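Local coordinates for protein N-isopropylammelide isopropylaminohydrolase (Burkholderia multivorans ATCC 17616, PDB 6NBO) that is a zinc-bearing enzyme of the amidohydrolase family, built around a TIM barrel whose strand ends carry the metal site, at residues A[61-66]-A[113-118]; A[278-283]-A[326-331]; A[301-306]-A[319-324]; A[315-320]-A[383-388]. One frame throughout, in Å; residues are numbered along the deposited sequence.

Contact 1: A[61-66]-A[113-118]; sequences LVEGHT and RAFLAA. With ZN (zinc ion), chain B.
Glu63 lays a buried carboxylate against the ring of Phe115, without a hydrogen bond between the two. OE2 of Glu63 stands 3.4 Å from CZ of Phe115, approaching obliquely, with carboxylate and ring planes 72° apart. The methylenes share the same end of the ring: CB of Glu63 is 3.8 Å from CE1 of Phe115, and CG of Glu63 is 3.8 Å from CZ of Phe115. Phenylalanine suits this place because its flat, rigid ring spans the gap from helix to strand and meets both the methylenes and the carboxylate of Glu63.

The acid is not left without partners. CG lies anti to the backbone N (chi1 165°), and a bend at chi2 then turns the carboxylate along its own strand, where OE1 of Glu63 accepts a nearly straight bond from N of His65, 2.9 Å away (169°), met from above the carboxylate plane. OE2 is held by ND2 of Asn303. The bond from His65 ties Glu63 to the backbone of a metal ligand, for NE2 of His65 binds zinc at 2.1 Å while its ND1 is hydrogen-bonded to Ser249. Two residues earlier on the strand, Leu61 reaches with CD1 to O of Ala118, 3.8 Å off, just where the chain leaves helix 104-117.

Strand 56-66 runs parallel to strand 120-128, and helix 104-117, the second of two helices in the connection, packs on both strands through Phe115, the beta-alpha-beta crossover of a TIM barrel; His65 and His67 form the His-X-His pair characteristic of the first barrel strand in amidohydrolases.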
loop_
_atom_site.group_PDB
_atom_site.type_symbol
_atom_site.label_atom_id
_atom_site.label_comp_id
_atom_site.label_asym_id
_atom_site.label_seq_id
_atom_site.Cartn_x
_atom_site.Cartn_y
_atom_site.Cartn_z
ATOM N N LEU A 61 6.862 -6.651 4.430
ATOM C CA LEU A 61 5.455 -6.492 4.096
ATOM C C LEU A 61 5.251 -5.143 3.407
ATOM O O LEU A 61 6.096 -4.245 3.484
ATOM C CB LEU A 61 4.590 -6.619 5.368
ATOM C CG LEU A 61 4.858 -7.903 6.171
ATOM C CD1 LEU A 61 3.975 -8.044 7.439
ATOM C CD2 LEU A 61 4.704 -9.153 5.285
ATOM N N VAL A 62 4.140 -5.019 2.689
ATOM C CA VAL A 62 3.871 -3.846 1.868
ATOM C C VAL A 62 2.508 -3.290 2.259
ATOM O O VAL A 62 1.511 -4.018 2.229
ATOM C CB VAL A 62 3.895 -4.186 0.368
ATOM C CG1 VAL A 62 3.640 -2.935 -0.486
ATOM C CG2 VAL A 62 5.232 -4.851 -0.002
ATOM N N GLU A 63 2.463 -2.005 2.606
ATOM C CA GLU A 63 1.203 -1.280 2.727
ATOM C C GLU A 63 0.942 -0.573 1.401
ATOM O O GLU A 63 1.613 0.405 1.070
ATOM C CB GLU A 63 1.269 -0.301 3.903
ATOM C CG GLU A 63 0.165 0.767 3.920
ATOM C CD GLU A 63 -1.216 0.175 3.979
ATOM O OE1 GLU A 63 -1.681 -0.328 2.936
ATOM O OE2 GLU A 63 -1.839 0.202 5.065
ATOM N N GLY A 64 -0.010 -1.090 0.619
ATOM C CA GLY A 64 -0.265 -0.565 -0.708
ATOM C C GLY A 64 -1.213 0.618 -0.781
ATOM O O GLY A 64 -1.395 1.185 -1.865
ATOM N N HIS A 65 -1.844 1.004 0.335
ATOM C CA HIS A 65 -2.796 2.117 0.320
ATOM C C HIS A 65 -3.094 2.538 1.749
ATOM O O HIS A 65 -3.876 1.885 2.444
ATOM C CB HIS A 65 -4.103 1.747 -0.391
ATOM C CG HIS A 65 -5.090 2.878 -0.540
ATOM N ND1 HIS A 65 -5.545 3.311 -1.766
ATOM C CD2 HIS A 65 -5.755 3.616 0.386
ATOM C CE1 HIS A 65 -6.437 4.276 -1.594
ATOM N NE2 HIS A 65 -6.572 4.488 -0.297
ATOM N N THR A 66 -2.491 3.627 2.200
ATOM C CA THR A 66 -2.920 4.222 3.456
ATOM C C THR A 66 -2.877 5.739 3.294
ATOM O O THR A 66 -2.635 6.262 2.197
ATOM C CB THR A 66 -2.068 3.708 4.626
ATOM O OG1 THR A 66 -2.689 4.107 5.860
ATOM C CG2 THR A 66 -0.630 4.266 4.569
ATOM N N ARG A 113 6.706 4.300 11.594
ATOM C CA ARG A 113 7.593 3.520 12.450
ATOM C C ARG A 113 6.884 2.299 13.026
ATOM O O ARG A 113 7.505 1.240 13.185
ATOM C CB ARG A 113 8.170 4.416 13.546
ATOM C CG ARG A 113 9.389 5.187 13.043
ATOM C CD ARG A 113 10.011 6.104 14.078
ATOM N NE ARG A 113 11.328 6.539 13.630
ATOM C CZ ARG A 113 11.924 7.649 14.031
ATOM N NH1 ARG A 113 11.318 8.452 14.894
ATOM N NH2 ARG A 113 13.127 7.958 13.565
ATOM N N ALA A 114 5.586 2.412 13.331
ATOM C CA ALA A 114 4.834 1.238 13.773
ATOM C C ALA A 114 4.703 0.214 12.648
ATOM O O ALA A 114 4.763 -1.003 12.893
ATOM C CB ALA A 114 3.446 1.650 14.279
ATOM N N PHE A 115 4.486 0.680 11.419
ATOM C CA PHE A 115 4.529 -0.222 10.270
ATOM C C PHE A 115 5.856 -0.982 10.229
ATOM O O PHE A 115 5.882 -2.215 10.137
ATOM C CB PHE A 115 4.325 0.576 8.980
ATOM C CG PHE A 115 2.868 0.718 8.556
ATOM C CD1 PHE A 115 2.166 -0.373 8.058
ATOM C CD2 PHE A 115 2.222 1.945 8.626
ATOM C CE1 PHE A 115 0.845 -0.251 7.636
ATOM C CE2 PHE A 115 0.881 2.080 8.204
ATOM C CZ PHE A 115 0.199 0.978 7.720
ATOM N N LEU A 116 6.968 -0.254 10.322
ATOM C CA LEU A 116 8.291 -0.884 10.296
ATOM C C LEU A 116 8.442 -1.915 11.411
ATOM O O LEU A 116 8.895 -3.040 11.170
ATOM C CB LEU A 116 9.380 0.182 10.401
ATOM C CG LEU A 116 10.827 -0.325 10.274
ATOM C CD1 LEU A 116 11.048 -1.059 8.927
ATOM C CD2 LEU A 116 11.803 0.816 10.433
ATOM N N ALA A 117 8.045 -1.561 12.639
ATOM C CA ALA A 117 8.192 -2.496 13.753
ATOM C C ALA A 117 7.387 -3.775 13.534
ATOM O O ALA A 117 7.755 -4.844 14.044
ATOM C CB ALA A 117 7.767 -1.828 15.067
ATOM N N ALA A 118 6.278 -3.682 12.808
ATOM C CA ALA A 118 5.455 -4.832 12.455
ATOM C C ALA A 118 5.837 -5.436 11.104
ATOM O O ALA A 118 5.051 -6.209 10.537
ATOM C CB ALA A 118 3.969 -4.435 12.442
HETATM ZN ZN ZN B . -7.977 5.797 0.464
#

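Contact 2: A[278-283]-A[326-331]; sequences TTAPAA and AMRNDF
Arg328 makes the direct hydrogen bond across the two segments, giving its NE hydrogen to O of Pro281 at 2.8 Å (146°). The carbonyl oxygen lies in the guanidinium plane, at its edge, whereas the donor is tilted 22° from the carbonyl plane. The same guanidinium group also gives NH2 to O of Val284, so one arginine holds two carbonyls of the loop. Its length suits the task: a bend at chi2 (65°), with chi1 and chi3 extended, carries NE to the carbonyl of Pro281.

Apolar contacts line the stem of that arginine. CB of Ala280 rests 3.7 Å from CB of Arg328, and farther out CD of Arg328 is 3.9 Å from CA of Ala282. Small alanines let the loop backbone come close to the helix.

A further link runs through water, which lies 3.1 Å from OG1 of Thr278 and accepts from ND2 of Asn329 at 3.0 Å. Asn329 is further tied by ND2 to O of Ile325 and by OD1 to N of Val289. The helix finishes in a Schellman motif, with Phe331 N bonded to Ala326 O and Asp330, at positive phi, bonded through N to Met327 O.

The loop follows barrel strand 275-278, and the end of helix 318-328 packs against it; Phe331 beyond is wedged between helices 289-295 and 334-342.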
loop_
_atom_site.group_PDB
_atom_site.type_symbol
_atom_site.label_atom_id
_atom_site.label_comp_id
_atom_site.label_asym_id
_atom_site.label_seq_id
_atom_site.Cartn_x
_atom_site.Cartn_y
_atom_site.Cartn_z
ATOM N N THR A 278 -7.516 -3.227 -2.856
ATOM C CA THR A 278 -8.667 -3.501 -2.008
ATOM C C THR A 278 -8.237 -3.396 -0.554
ATOM O O THR A 278 -7.147 -3.836 -0.185
ATOM C CB THR A 278 -9.306 -4.871 -2.299
ATOM O OG1 THR A 278 -10.511 -4.997 -1.532
ATOM C CG2 THR A 278 -8.361 -6.045 -1.973
ATOM N N THR A 279 -9.074 -2.758 0.257
ATOM C CA THR A 279 -8.849 -2.683 1.692
ATOM C C THR A 279 -9.858 -3.535 2.438
ATOM O O THR A 279 -9.920 -3.487 3.672
ATOM C CB THR A 279 -8.903 -1.228 2.151
ATOM O OG1 THR A 279 -10.245 -0.738 2.038
ATOM C CG2 THR A 279 -7.970 -0.380 1.276
ATOM N N ALA A 280 -10.656 -4.304 1.696
ATOM C CA ALA A 280 -11.630 -5.240 2.240
ATOM C C ALA A 280 -12.601 -4.623 3.250
ATOM O O ALA A 280 -12.807 -5.178 4.333
ATOM C CB ALA A 280 -10.920 -6.436 2.859
ATOM N N PRO A 281 -13.238 -3.497 2.918
ATOM C CA PRO A 281 -14.295 -2.981 3.800
ATOM C C PRO A 281 -15.416 -4.003 3.937
ATOM O O PRO A 281 -15.813 -4.651 2.968
ATOM C CB PRO A 281 -14.769 -1.713 3.084
ATOM C CG PRO A 281 -14.445 -1.978 1.631
ATOM C CD PRO A 281 -13.144 -2.721 1.671
ATOM N N ALA A 282 -15.912 -4.162 5.161
ATOM C CA ALA A 282 -16.853 -5.238 5.448
ATOM C C ALA A 282 -18.298 -4.891 5.113
ATOM O O ALA A 282 -19.152 -5.781 5.194
ATOM C CB ALA A 282 -16.753 -5.647 6.924
ATOM N N ALA A 283 -18.597 -3.646 4.715
ATOM C CA ALA A 283 -19.980 -3.202 4.565
ATOM C C ALA A 283 -20.300 -2.639 3.183
ATOM O O ALA A 283 -21.330 -1.977 3.018
ATOM C CB ALA A 283 -20.319 -2.154 5.633
ATOM N N ALA A 326 -8.797 -11.894 3.415
ATOM C CA ALA A 326 -9.202 -13.291 3.318
ATOM C C ALA A 326 -10.613 -13.493 3.858
ATOM O O ALA A 326 -11.456 -14.139 3.218
ATOM C CB ALA A 326 -8.191 -14.170 4.066
ATOM N N MET A 327 -10.901 -12.926 5.032
ATOM C CA MET A 327 -12.244 -13.036 5.602
ATOM C C MET A 327 -13.283 -12.417 4.682
ATOM O O MET A 327 -14.341 -13.006 4.432
ATOM C CB MET A 327 -12.293 -12.351 6.976
ATOM C CG MET A 327 -11.490 -13.036 8.058
ATOM S SD MET A 327 -11.468 -12.000 9.558
ATOM C CE MET A 327 -11.292 -13.251 10.818
ATOM N N ARG A 328 -13.001 -11.215 4.178
ATOM C CA ARG A 328 -13.959 -10.531 3.319
ATOM C C ARG A 328 -14.252 -11.338 2.064
ATOM O O ARG A 328 -15.375 -11.300 1.550
ATOM C CB ARG A 328 -13.437 -9.141 2.953
ATOM C CG ARG A 328 -14.385 -8.309 2.093
ATOM C CD ARG A 328 -15.676 -7.957 2.839
ATOM N NE ARG A 328 -16.612 -7.192 2.015
ATOM C CZ ARG A 328 -17.465 -7.734 1.152
ATOM N NH1 ARG A 328 -17.502 -9.054 0.997
ATOM N NH2 ARG A 328 -18.282 -6.959 0.444
ATOM N N ASN A 329 -13.270 -12.084 1.566
ATOM C CA ASN A 329 -13.440 -12.889 0.366
ATOM C C ASN A 329 -13.858 -14.321 0.675
ATOM O O ASN A 329 -13.884 -15.155 -0.238
ATOM C CB ASN A 329 -12.148 -12.865 -0.455
ATOM C CG ASN A 329 -12.002 -11.589 -1.266
ATOM O OD1 ASN A 329 -12.332 -11.560 -2.445
ATOM N ND2 ASN A 329 -11.519 -10.519 -0.631
ATOM N N ASP A 330 -14.198 -14.612 1.935
ATOM C CA ASP A 330 -14.690 -15.926 2.360
ATOM C C ASP A 330 -13.646 -17.015 2.126
ATOM O O ASP A 330 -13.982 -18.166 1.844
ATOM C CB ASP A 330 -16.012 -16.278 1.659
ATOM C CG ASP A 330 -16.857 -17.256 2.460
ATOM O OD1 ASP A 330 -16.544 -17.497 3.644
ATOM O OD2 ASP A 330 -17.837 -17.783 1.898
ATOM N N PHE A 331 -12.369 -16.660 2.220
ATOM C CA PHE A 331 -11.308 -17.650 2.072
ATOM C C PHE A 331 -11.280 -18.580 3.282
ATOM O O PHE A 331 -11.420 -18.138 4.424
ATOM C CB PHE A 331 -9.949 -16.959 1.930
ATOM C CG PHE A 331 -9.734 -16.250 0.606
ATOM C CD1 PHE A 331 -10.652 -16.353 -0.427
ATOM C CD2 PHE A 331 -8.586 -15.495 0.405
ATOM C CE1 PHE A 331 -10.433 -15.693 -1.634
ATOM C CE2 PHE A 331 -8.354 -14.838 -0.798
ATOM C CZ PHE A 331 -9.286 -14.945 -1.824
HETATM O O HOH W 1 -11.599 -7.834 -1.890
#

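Contact 3: A[301-306]-A[319-324]; sequences GGNDGV and LERAML. With ZN (zinc ion), chain B; ZN (zinc ion), chain M.
Arg321 leaves its helix with CG anti to the backbone N, then folds twice, at chi2 (53°) and chi3 (46°), which brings the guanidinium alongside the loop to meet Asn303. Asn303 OD1 lies 3.0 Å from NH2 and 3.3 Å from NE of Arg321; both bonds are weak and bent, the amide and guanidinium planes being 72° apart. This oxygen also accepts from N of Ser315, while ND2 is given to Glu63, so the two-ended amide suits a site that needs both an acceptor and a donor.

The loop follows strand 299-301, the eighth of the TIM barrel, whose end in amidohydrolases carries a metal-binding aspartate. Here it is Asp304, which bridges two zinc ions: OD1 binds one at 2.3 Å and OD2 the other at 2.4 Å, the latter zinc also holding a water.

The guanidinium is sandwiched. CD1 of Leu324, one helical turn on, lies 3.6 Å above the centre of one face, and CA of Asn303 covers the opposite face nearer the rim. O of Gly302 lies 3.1 Å from CD of Arg321, and this buried oxygen has no polar partner in the model. Gly301 presents no side chain toward the helix. Arg321 NH1 makes a weak bond to O of Thr279.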
loop_
_atom_site.group_PDB
_atom_site.type_symbol
_atom_site.label_atom_id
_atom_site.label_comp_id
_atom_site.label_asym_id
_atom_site.label_seq_id
_atom_site.Cartn_x
_atom_site.Cartn_y
_atom_site.Cartn_z
ATOM N N GLY A 301 -3.149 -5.027 -1.477
ATOM C CA GLY A 301 -3.858 -4.852 -0.219
ATOM C C GLY A 301 -3.473 -3.546 0.465
ATOM O O GLY A 301 -2.360 -3.054 0.318
ATOM N N GLY A 302 -4.417 -2.968 1.206
ATOM C CA GLY A 302 -4.110 -1.772 1.975
ATOM C C GLY A 302 -5.037 -1.617 3.163
ATOM O O GLY A 302 -6.125 -2.196 3.198
ATOM N N ASN A 303 -4.599 -0.819 4.149
ATOM C CA ASN A 303 -5.477 -0.517 5.284
ATOM C C ASN A 303 -6.542 0.510 4.931
ATOM O O ASN A 303 -7.638 0.468 5.496
ATOM C CB ASN A 303 -4.689 0.038 6.485
ATOM C CG ASN A 303 -4.088 -1.046 7.346
ATOM O OD1 ASN A 303 -4.779 -1.659 8.165
ATOM N ND2 ASN A 303 -2.786 -1.288 7.176
ATOM N N ASP A 304 -6.227 1.436 4.025
ATOM C CA ASP A 304 -6.869 2.746 3.952
ATOM C C ASP A 304 -6.492 3.508 5.216
ATOM O O ASP A 304 -5.369 3.369 5.709
ATOM C CB ASP A 304 -8.395 2.651 3.795
ATOM C CG ASP A 304 -8.938 3.698 2.838
ATOM O OD1 ASP A 304 -8.127 4.468 2.287
ATOM O OD2 ASP A 304 -10.167 3.751 2.639
ATOM N N GLY A 305 -7.417 4.288 5.773
ATOM C CA GLY A 305 -7.086 5.077 6.956
ATOM C C GLY A 305 -6.717 4.216 8.151
ATOM O O GLY A 305 -7.110 3.056 8.275
ATOM N N VAL A 306 -5.933 4.802 9.057
ATOM C CA VAL A 306 -5.567 4.152 10.312
ATOM C C VAL A 306 -5.851 5.137 11.442
ATOM O O VAL A 306 -5.105 6.107 11.620
ATOM C CB VAL A 306 -4.096 3.713 10.340
ATOM C CG1 VAL A 306 -3.736 3.177 11.732
ATOM C CG2 VAL A 306 -3.823 2.663 9.256
ATOM N N LEU A 319 -0.091 -8.257 8.144
ATOM C CA LEU A 319 -0.634 -9.610 8.231
ATOM C C LEU A 319 -2.098 -9.561 8.639
ATOM O O LEU A 319 -2.914 -10.356 8.156
ATOM C CB LEU A 319 0.170 -10.463 9.222
ATOM C CG LEU A 319 1.593 -10.851 8.811
ATOM C CD1 LEU A 319 2.209 -11.840 9.813
ATOM C CD2 LEU A 319 1.587 -11.429 7.386
ATOM N N GLU A 320 -2.457 -8.623 9.523
ATOM C CA GLU A 320 -3.859 -8.484 9.897
ATOM C C GLU A 320 -4.699 -8.031 8.711
ATOM O O GLU A 320 -5.849 -8.465 8.554
ATOM C CB GLU A 320 -4.010 -7.508 11.061
ATOM C CG GLU A 320 -5.445 -7.401 11.547
ATOM C CD GLU A 320 -5.511 -6.822 12.936
ATOM O OE1 GLU A 320 -5.828 -5.625 13.063
ATOM O OE2 GLU A 320 -5.209 -7.562 13.894
ATOM N N ARG A 321 -4.160 -7.143 7.874
ATOM C CA ARG A 321 -4.922 -6.731 6.696
ATOM C C ARG A 321 -5.117 -7.902 5.740
ATOM O O ARG A 321 -6.194 -8.064 5.146
ATOM C CB ARG A 321 -4.223 -5.564 5.996
ATOM C CG ARG A 321 -5.007 -4.976 4.815
ATOM C CD ARG A 321 -6.428 -4.597 5.196
ATOM N NE ARG A 321 -6.521 -3.857 6.459
ATOM C CZ ARG A 321 -7.640 -3.284 6.898
ATOM N NH1 ARG A 321 -8.747 -3.341 6.170
ATOM N NH2 ARG A 321 -7.655 -2.648 8.056
ATOM N N ALA A 322 -4.094 -8.741 5.593
ATOM C CA ALA A 322 -4.242 -9.946 4.787
ATOM C C ALA A 322 -5.342 -10.829 5.343
ATOM O O ALA A 322 -6.175 -11.350 4.588
ATOM C CB ALA A 322 -2.922 -10.717 4.739
ATOM N N MET A 323 -5.366 -10.999 6.669
ATOM C CA MET A 323 -6.437 -11.763 7.298
ATOM C C MET A 323 -7.801 -11.164 6.984
ATOM O O MET A 323 -8.758 -11.895 6.704
ATOM C CB MET A 323 -6.231 -11.816 8.816
ATOM C CG MET A 323 -7.225 -12.734 9.530
ATOM S SD MET A 323 -7.212 -12.488 11.310
ATOM C CE MET A 323 -8.037 -10.895 11.432
ATOM N N LEU A 324 -7.922 -9.835 7.032
ATOM C CA LEU A 324 -9.235 -9.232 6.802
ATOM C C LEU A 324 -9.656 -9.363 5.340
ATOM O O LEU A 324 -10.840 -9.571 5.040
ATOM C CB LEU A 324 -9.220 -7.770 7.229
ATOM C CG LEU A 324 -9.069 -7.514 8.728
ATOM C CD1 LEU A 324 -8.870 -6.023 8.964
ATOM C CD2 LEU A 324 -10.304 -8.006 9.474
HETATM ZN ZN ZN B . -7.977 5.797 0.464
HETATM ZN ZN ZN M . -10.856 5.521 1.205
HETATM O O HOH W 2 -9.807 7.580 1.307
#

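Contact 4: A[315-320]-A[383-388]; sequences SPDMLE and PVRRLV
Asp317 and Arg385 form an end-on salt bridge with two bonds: NH1 of Arg385 to OD1 of Asp317 and NH2 of Arg385 to OD2 of Asp317, each 2.9 Å. The groups are not coplanar, for the carboxylate and guanidinium planes stand 58° apart; OD1 is met from above the carboxylate, OD2 on its syn side but tilted 34° out of the plane. Over one face of the guanidinium, CD1 of Leu319 sits 3.7 Å from NH2 of Arg385, a branched apolar lid that leaves the in-plane hydrogens to oxygen partners.

Asp317 is the N-cap of helix 318-328, the helix that follows the eighth strand, 299-301, of the TIM barrel, and OD1 also accepts weakly from N of Leu319 and N of Glu320. A short acid suits both duties, and the helix start would probably favour its negative charge.

Around this pair, bends at chi2 and chi3 curl Arg385 back over its own segment, where O of Pro383 takes NE at 2.9 Å and NH2 at 2.8 Å; NH1 has a further acceptor in O of Ala118. All five N-H groups of the guanidinium are thereby used. On the helix side, Ser315 OG accepts from N of Asp317 in an ST turn, and Glu320 makes a salt bridge to Arg382.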
loop_
_atom_site.group_PDB
_atom_site.type_symbol
_atom_site.label_atom_id
_atom_site.label_comp_id
_atom_site.label_asym_id
_atom_site.label_seq_id
_atom_site.Cartn_x
_atom_site.Cartn_y
_atom_site.Cartn_z
ATOM N N SER A 315 -4.531 -0.855 11.110
ATOM C CA SER A 315 -3.449 -1.361 11.946
ATOM C C SER A 315 -2.162 -1.334 11.144
ATOM O O SER A 315 -2.187 -1.551 9.928
ATOM C CB SER A 315 -3.746 -2.794 12.423
ATOM O OG SER A 315 -2.572 -3.479 12.807
ATOM N N PRO A 316 -1.021 -1.070 11.788
ATOM C CA PRO A 316 0.275 -1.215 11.099
ATOM C C PRO A 316 0.666 -2.660 10.827
ATOM O O PRO A 316 1.745 -2.891 10.280
ATOM C CB PRO A 316 1.268 -0.556 12.076
ATOM C CG PRO A 316 0.622 -0.666 13.411
ATOM C CD PRO A 316 -0.877 -0.623 13.185
ATOM N N ASP A 317 -0.159 -3.637 11.203
ATOM C CA ASP A 317 0.141 -5.052 10.968
ATOM C C ASP A 317 -0.466 -5.469 9.626
ATOM O O ASP A 317 -1.669 -5.717 9.535
ATOM C CB ASP A 317 -0.410 -5.894 12.120
ATOM C CG ASP A 317 0.030 -7.338 12.041
ATOM O OD1 ASP A 317 0.495 -7.747 10.964
ATOM O OD2 ASP A 317 -0.073 -8.066 13.043
ATOM N N MET A 318 0.364 -5.577 8.575
ATOM C CA MET A 318 -0.184 -5.959 7.277
ATOM C C MET A 318 -0.591 -7.421 7.230
ATOM O O MET A 318 -1.374 -7.796 6.351
ATOM C CB MET A 318 0.801 -5.664 6.142
ATOM C CG MET A 318 0.997 -4.159 5.867
ATOM S SD MET A 318 -0.558 -3.258 5.704
ATOM C CE MET A 318 -1.210 -3.994 4.197
ATOM N N LEU A 319 -0.091 -8.257 8.144
ATOM C CA LEU A 319 -0.634 -9.610 8.231
ATOM C C LEU A 319 -2.098 -9.561 8.639
ATOM O O LEU A 319 -2.914 -10.356 8.156
ATOM C CB LEU A 319 0.170 -10.463 9.222
ATOM C CG LEU A 319 1.593 -10.851 8.811
ATOM C CD1 LEU A 319 2.209 -11.840 9.813
ATOM C CD2 LEU A 319 1.587 -11.429 7.386
ATOM N N GLU A 320 -2.457 -8.623 9.523
ATOM C CA GLU A 320 -3.859 -8.484 9.897
ATOM C C GLU A 320 -4.699 -8.031 8.711
ATOM O O GLU A 320 -5.849 -8.465 8.554
ATOM C CB GLU A 320 -4.010 -7.508 11.061
ATOM C CG GLU A 320 -5.445 -7.401 11.547
ATOM C CD GLU A 320 -5.511 -6.822 12.936
ATOM O OE1 GLU A 320 -5.828 -5.625 13.063
ATOM O OE2 GLU A 320 -5.209 -7.562 13.894
ATOM N N PRO A 383 1.453 -13.635 14.320
ATOM C CA PRO A 383 2.471 -13.680 15.376
ATOM C C PRO A 383 3.352 -12.438 15.351
ATOM O O PRO A 383 3.565 -11.825 14.307
ATOM C CB PRO A 383 3.278 -14.948 15.042
ATOM C CG PRO A 383 3.097 -15.146 13.595
ATOM C CD PRO A 383 1.693 -14.653 13.279
ATOM N N VAL A 384 3.863 -12.069 16.530
ATOM C CA VAL A 384 4.739 -10.906 16.627
ATOM C C VAL A 384 5.900 -11.073 15.662
ATOM O O VAL A 384 6.362 -12.192 15.415
ATOM C CB VAL A 384 5.233 -10.735 18.077
ATOM C CG1 VAL A 384 6.129 -11.898 18.482
ATOM C CG2 VAL A 384 5.975 -9.417 18.249
ATOM N N ARG A 385 6.348 -9.968 15.062
ATOM C CA ARG A 385 7.548 -10.044 14.229
ATOM C C ARG A 385 8.748 -10.230 15.149
ATOM O O ARG A 385 9.170 -9.294 15.841
ATOM C CB ARG A 385 7.722 -8.796 13.366
ATOM C CG ARG A 385 6.502 -8.341 12.596
ATOM C CD ARG A 385 5.803 -9.462 11.827
ATOM N NE ARG A 385 4.551 -9.876 12.462
ATOM C CZ ARG A 385 3.367 -9.314 12.214
ATOM N NH1 ARG A 385 3.266 -8.310 11.351
ATOM N NH2 ARG A 385 2.281 -9.762 12.830
ATOM N N ARG A 386 9.293 -11.442 15.184
ATOM C CA ARG A 386 10.440 -11.689 16.049
ATOM C C ARG A 386 11.643 -10.850 15.629
ATOM O O ARG A 386 12.388 -10.343 16.481
ATOM C CB ARG A 386 10.799 -13.169 16.031
ATOM C CG ARG A 386 11.931 -13.470 16.998
ATOM C CD ARG A 386 12.655 -14.721 16.617
ATOM N NE ARG A 386 11.812 -15.893 16.787
ATOM C CZ ARG A 386 12.099 -17.079 16.271
ATOM N NH1 ARG A 386 13.207 -17.233 15.553
ATOM N NH2 ARG A 386 11.280 -18.105 16.468
ATOM N N LEU A 387 11.834 -10.681 14.326
ATOM C CA LEU A 387 12.960 -9.941 13.767
ATOM C C LEU A 387 12.481 -9.207 12.529
ATOM O O LEU A 387 11.754 -9.777 11.716
ATOM C CB LEU A 387 14.120 -10.870 13.381
ATOM C CG LEU A 387 15.355 -10.178 12.788
ATOM C CD1 LEU A 387 16.040 -9.328 13.850
ATOM C CD2 LEU A 387 16.332 -11.198 12.226
ATOM N N VAL A 388 12.864 -7.940 12.394
ATOM C CA VAL A 388 12.660 -7.203 11.154
ATOM C C VAL A 388 14.024 -6.708 10.708
ATOM O O VAL A 388 14.740 -6.052 11.479
ATOM C CB VAL A 388 11.662 -6.038 11.301
ATOM C CG1 VAL A 388 11.454 -5.352 9.949
ATOM C CG2 VAL A 388 10.314 -6.541 11.841
#

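Contacts 1 and 3 lie nearest the metal, each giving a ligand to the same zinc ion. Their centres are about 10 Å apart, and they are joined by Glu63 OE2 to Asn303 ND2 and by Thr66 OG1 to Asp304 O, both 2.8 Å. Contact 4, about 9 Å from contact 1 between centres, meets it where Arg385 NH1 reaches Ala118 O at 2.9 Å, and meets contact 3 through Ser315 N and Asn303 OD1, 3.1 Å. Helix 318-328 serves contacts 2, 3 and 4 from its start to its end. Contact 2 adjoins contact 3 through neighbouring barrel strands, yet its centre is about 19 Å from those of contacts 1 and 4 and it touches neither.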